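Local atomic coordinates of beta-galactosidase (Trichoderma reesei, PDB entry 3OG2), a protein that probably hydrolyses terminal non-reducing beta-D-galactose residues from beta-D-galactosides, as a family 35 glycoside hydrolase. Residues S74-W79 with N320-F325; N120-G125 with T340-G345. All coordinates share one frame; numbering follows the deposited sequence.

Contact 1. Residues S74-W79 with N320-F325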
# COMPACT_ATOMS: atom_id res chain seq x y z
N SER A 74 -0.02 3.92 -9.15
CA SER A 74 -1.15 4.75 -8.78
C SER A 74 -0.98 5.26 -7.37
O SER A 74 -0.58 4.48 -6.51
CB SER A 74 -2.40 3.86 -8.90
OG SER A 74 -3.56 4.52 -8.40
N PHE A 75 -1.27 6.55 -7.14
CA PHE A 75 -1.04 7.09 -5.81
C PHE A 75 -2.15 8.03 -5.40
O PHE A 75 -2.70 8.77 -6.22
CB PHE A 75 0.29 7.82 -5.72
CG PHE A 75 0.39 9.11 -6.53
CD1 PHE A 75 0.66 9.12 -7.90
CD2 PHE A 75 0.20 10.34 -5.88
CE1 PHE A 75 0.76 10.34 -8.60
CE2 PHE A 75 0.32 11.54 -6.58
CZ PHE A 75 0.60 11.54 -7.94
N TYR A 76 -2.44 8.02 -4.10
CA TYR A 76 -3.30 9.02 -3.49
C TYR A 76 -2.44 10.18 -2.99
O TYR A 76 -1.24 9.99 -2.67
CB TYR A 76 -4.06 8.42 -2.30
CG TYR A 76 -5.28 7.60 -2.63
CD1 TYR A 76 -6.24 7.99 -3.59
CD2 TYR A 76 -5.50 6.43 -1.88
CE1 TYR A 76 -7.38 7.19 -3.81
CE2 TYR A 76 -6.63 5.65 -2.10
CZ TYR A 76 -7.55 6.04 -3.06
OH TYR A 76 -8.63 5.22 -3.26
N VAL A 77 -3.12 11.32 -2.81
CA VAL A 77 -2.58 12.43 -2.01
C VAL A 77 -3.55 12.64 -0.86
O VAL A 77 -4.79 12.60 -1.11
CB VAL A 77 -2.42 13.72 -2.82
CG1 VAL A 77 -1.81 14.79 -1.93
CG2 VAL A 77 -1.63 13.48 -4.09
N ASP A 78 -3.06 12.83 0.36
CA ASP A 78 -3.91 12.98 1.54
C ASP A 78 -4.01 14.45 1.91
O ASP A 78 -3.06 15.05 2.47
CB ASP A 78 -3.29 12.14 2.67
CG ASP A 78 -4.11 12.15 3.91
OD1 ASP A 78 -5.14 12.84 4.05
OD2 ASP A 78 -3.72 11.38 4.88
N TRP A 79 -5.17 15.04 1.61
CA TRP A 79 -5.40 16.48 1.84
C TRP A 79 -5.14 16.83 3.31
O TRP A 79 -4.56 17.90 3.59
CB TRP A 79 -6.87 16.74 1.43
CG TRP A 79 -7.40 18.11 1.66
CD1 TRP A 79 -6.75 19.30 1.98
CD2 TRP A 79 -8.80 18.45 1.59
NE1 TRP A 79 -7.66 20.31 2.10
CE2 TRP A 79 -8.92 19.83 1.87
CE3 TRP A 79 -9.95 17.72 1.31
CZ2 TRP A 79 -10.15 20.48 1.88
CZ3 TRP A 79 -11.17 18.35 1.32
CH2 TRP A 79 -11.25 19.72 1.61
N ASN A 320 -4.79 -1.99 -11.91
CA ASN A 320 -4.00 -1.48 -10.80
C ASN A 320 -4.27 -2.30 -9.55
O ASN A 320 -5.42 -2.56 -9.21
CB ASN A 320 -4.34 -0.02 -10.55
CG ASN A 320 -3.60 0.55 -9.34
OD1 ASN A 320 -2.36 0.54 -9.29
ND2 ASN A 320 -4.32 1.03 -8.34
N ILE A 321 -3.18 -2.71 -8.91
CA ILE A 321 -3.24 -3.58 -7.74
C ILE A 321 -3.14 -2.77 -6.46
O ILE A 321 -2.13 -2.11 -6.18
CB ILE A 321 -2.08 -4.61 -7.79
CG1 ILE A 321 -2.10 -5.45 -9.09
CG2 ILE A 321 -2.09 -5.51 -6.53
CD1 ILE A 321 -3.49 -6.06 -9.39
N TYR A 322 -4.25 -2.76 -5.67
CA TYR A 322 -4.37 -1.96 -4.44
C TYR A 322 -4.23 -2.95 -3.30
O TYR A 322 -5.18 -3.77 -3.17
CB TYR A 322 -5.73 -1.23 -4.44
CG TYR A 322 -5.83 -0.28 -3.27
CD1 TYR A 322 -5.98 -0.71 -1.95
CD2 TYR A 322 -5.76 1.11 -3.45
CE1 TYR A 322 -6.07 0.15 -0.90
CE2 TYR A 322 -5.84 2.02 -2.40
CZ TYR A 322 -5.99 1.53 -1.13
OH TYR A 322 -6.02 2.40 -0.06
N MET A 323 -3.29 -2.88 -2.38
CA MET A 323 -2.04 -2.12 -2.46
C MET A 323 -0.95 -3.01 -3.10
O MET A 323 -1.03 -4.24 -3.03
CB MET A 323 -1.53 -1.79 -1.05
CG MET A 323 -2.46 -0.85 -0.25
SD MET A 323 -2.72 0.74 -1.06
CE MET A 323 -1.10 1.50 -0.89
N THR A 324 0.07 -2.37 -3.65
CA THR A 324 1.29 -3.09 -4.02
C THR A 324 2.37 -2.88 -2.97
O THR A 324 3.03 -3.84 -2.59
CB THR A 324 1.72 -2.69 -5.43
OG1 THR A 324 0.68 -3.14 -6.35
CG2 THR A 324 3.00 -3.37 -5.86
N PHE A 325 2.52 -1.67 -2.47
CA PHE A 325 3.34 -1.39 -1.29
C PHE A 325 2.45 -0.55 -0.36
O PHE A 325 2.01 0.52 -0.82
CB PHE A 325 4.64 -0.65 -1.64
CG PHE A 325 5.29 -0.09 -0.37
CD1 PHE A 325 5.88 -0.93 0.55
CD2 PHE A 325 5.26 1.30 -0.16
CE1 PHE A 325 6.46 -0.39 1.71
CE2 PHE A 325 5.84 1.81 0.99
CZ PHE A 325 6.45 0.97 1.91
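Ser74 and Asn320 bring strands 72-76 and 318-321 to within 7.1 Å, CA to CA, although neither strand pairs with the other: both run parallel to strand 38-47, which lies between them. Both side chains point into the shared interior. With its CG anti to the backbone N (chi1 176°), Asn320 lays its amide against the Ser74 methylene, whose CB is 3.3 Å from Asn320 OD1 and 3.5 Å from Asn320 ND2. The polar ends are satisfied through neighbouring strands: Asn320 OD1 bonds Ser44 OG, Asn320 ND2 bonds both Glu46 OE1 and Val277 O, and Ser74 OG also reaches Glu46 OE1. Were the amide lost, as with an alanine here, Ser44 OG, Val277 O and Glu46 OE1 would probably be left without this partner and the Ser74 methylene uncovered. Further along, Tyr76 and Tyr322 cross at about a right angle, CE2 of Tyr76 lying 3.7 Å from CE2 of Tyr322, and the Tyr322 hydroxyl, hydrogen-bonded to Tyr342 OH, sits in the plane of the Tyr76 ring. Met323, which follows a cis peptide bond, tucks its SD 3.3 Å from the plane of the Tyr322 ring, over its centre, as a Met-aromatic contact. Tyr76 OH bonds Asn179 OD1. This is the inside of a TIM barrel near the C-terminal ends of its strands, where Tyr76 belongs to the galactose-binding site.

Contact 2. Residues N120-G125 with T340-G345; sequences NAEVSG and TSYDYG
A short hydrogen bond, 2.6 Å from the donor Tyr342 OH to Glu122 OE1, joins two irregular loops. The glutamate chain leaves with CG anti to its carbonyl carbon, and the bend at chi2 (76°) brings OE1 to the Tyr342 hydroxyl at the ring edge. OE1 lies in the plane of the Tyr342 ring and receives the hydroxyl on its anti lone pair; carboxylate and ring planes are 30° apart. Nearer the backbone, Glu122 CB rests 3.8 Å from Tyr342 CE1. Tyr344 serves the same oxygen less directly: a water donates to Glu122 OE1 over 2.7 Å and is hydrogen-bonded to Tyr344 OH, lying in the plane of that ring. Tyr344 CD1 also packs on one face of the Tyr342 ring, 3.6 Å from its plane and offset toward the rim. Along 340-345, an ST turn (Ser341 OG accepting from Asp343 N) and an Asx turn (Asp343 OD2 accepting from Gly345 N) shape the backbone that carries the two tyrosines. Two donors, one tyrosine hydroxyl and one water, therefore grip OE1 and restrain rotation of the carboxylate, while Glu122 OE2 binds a glycerol; the arrangement is consistent with presenting OE2 to galactose, which Glu122 binds.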
# COMPACT_ATOMS: atom_id res chain seq x y z
N ASN A 120 -10.65 8.19 0.78
CA ASN A 120 -10.98 6.99 1.59
C ASN A 120 -9.67 6.43 2.12
O ASN A 120 -9.12 7.02 3.06
CB ASN A 120 -11.82 6.00 0.76
CG ASN A 120 -12.68 5.13 1.65
OD1 ASN A 120 -13.51 5.65 2.45
ND2 ASN A 120 -12.52 3.82 1.60
N ALA A 121 -9.13 5.35 1.54
CA ALA A 121 -7.73 4.98 1.74
C ALA A 121 -7.37 4.49 3.12
O ALA A 121 -6.18 4.27 3.44
CB ALA A 121 -6.77 6.12 1.36
N GLU A 122 -8.37 4.25 3.96
CA GLU A 122 -8.13 3.89 5.36
C GLU A 122 -7.24 4.91 6.09
O GLU A 122 -6.50 4.60 7.02
CB GLU A 122 -7.55 2.47 5.49
CG GLU A 122 -8.63 1.41 5.14
CD GLU A 122 -8.88 1.28 3.65
OE1 GLU A 122 -7.91 0.96 2.89
OE2 GLU A 122 -10.05 1.42 3.21
N VAL A 123 -7.36 6.18 5.67
CA VAL A 123 -6.66 7.28 6.32
C VAL A 123 -7.69 8.09 7.13
O VAL A 123 -8.91 8.07 6.85
CB VAL A 123 -5.90 8.24 5.39
CG1 VAL A 123 -4.86 7.43 4.58
CG2 VAL A 123 -6.79 9.09 4.49
N SER A 124 -7.18 8.84 8.12
CA SER A 124 -8.05 9.65 8.96
C SER A 124 -8.89 10.60 8.07
O SER A 124 -8.35 11.28 7.20
CB SER A 124 -7.19 10.47 9.92
OG SER A 124 -8.06 11.18 10.81
N GLY A 125 -10.19 10.62 8.32
CA GLY A 125 -11.18 11.45 7.62
C GLY A 125 -11.37 11.01 6.18
O GLY A 125 -12.02 11.75 5.39
N THR A 340 -1.58 0.93 13.27
CA THR A 340 -0.43 1.65 12.69
C THR A 340 0.02 1.03 11.39
O THR A 340 0.29 1.74 10.41
CB THR A 340 0.77 1.64 13.66
OG1 THR A 340 0.32 2.11 14.92
CG2 THR A 340 1.81 2.62 13.12
N SER A 341 0.15 -0.28 11.32
CA SER A 341 0.64 -0.86 10.09
C SER A 341 -0.34 -0.70 8.94
O SER A 341 -1.55 -0.88 9.09
CB SER A 341 0.87 -2.38 10.37
OG SER A 341 1.35 -3.02 9.15
N TYR A 342 0.19 -0.46 7.73
CA TYR A 342 -0.63 -0.60 6.50
C TYR A 342 0.10 -1.59 5.58
O TYR A 342 0.10 -1.48 4.36
CB TYR A 342 -0.83 0.70 5.78
CG TYR A 342 -2.08 0.77 4.89
CD1 TYR A 342 -3.37 0.45 5.36
CD2 TYR A 342 -1.95 1.15 3.56
CE1 TYR A 342 -4.49 0.52 4.52
CE2 TYR A 342 -3.08 1.26 2.71
CZ TYR A 342 -4.32 0.92 3.23
OH TYR A 342 -5.38 1.06 2.36
N ASP A 343 0.67 -2.67 6.17
CA ASP A 343 1.34 -3.66 5.34
C ASP A 343 0.37 -4.23 4.28
O ASP A 343 0.80 -4.49 3.15
CB ASP A 343 1.86 -4.80 6.21
CG ASP A 343 2.45 -5.95 5.42
OD1 ASP A 343 3.69 -5.91 5.17
OD2 ASP A 343 1.68 -6.85 5.02
N TYR A 344 -0.88 -4.39 4.69
CA TYR A 344 -1.96 -4.75 3.72
C TYR A 344 -1.84 -6.19 3.28
O TYR A 344 -2.65 -6.62 2.44
CB TYR A 344 -2.03 -3.78 2.52
CG TYR A 344 -3.42 -3.56 1.97
CD1 TYR A 344 -4.32 -2.68 2.61
CD2 TYR A 344 -3.82 -4.21 0.80
CE1 TYR A 344 -5.60 -2.48 2.09
CE2 TYR A 344 -5.09 -4.02 0.27
CZ TYR A 344 -5.95 -3.16 0.92
OH TYR A 344 -7.23 -3.00 0.39
N GLY A 345 -0.86 -6.97 3.76
CA GLY A 345 -0.62 -8.27 3.15
C GLY A 345 -0.14 -8.14 1.69
O GLY A 345 -0.24 -9.13 0.96
O HOH W 1 -8.80 -1.14 1.38

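Followed from the N terminus, the chain passes 74-79 at the end of strand 72-76, then 120-125 in the loop after strand 110-116, and returns much later with 320-325 and 340-345, at and beyond strand 318-321. Contact 1 closes a loop of 240 intervening residues and contact 2 one of 214; the two cross, since their segments alternate. Together they tie early barrel strands and their loops to the last strand and the loop leading to helix 357-370. They also meet directly: Tyr76 CD2 packs 3.5 Å from Ala121 CB, and the Tyr344 ring lies edge-to-face with that of Tyr322. The principle illustrated is that sugar-binding residues from early in the barrel sequence are met by tyrosines from its end.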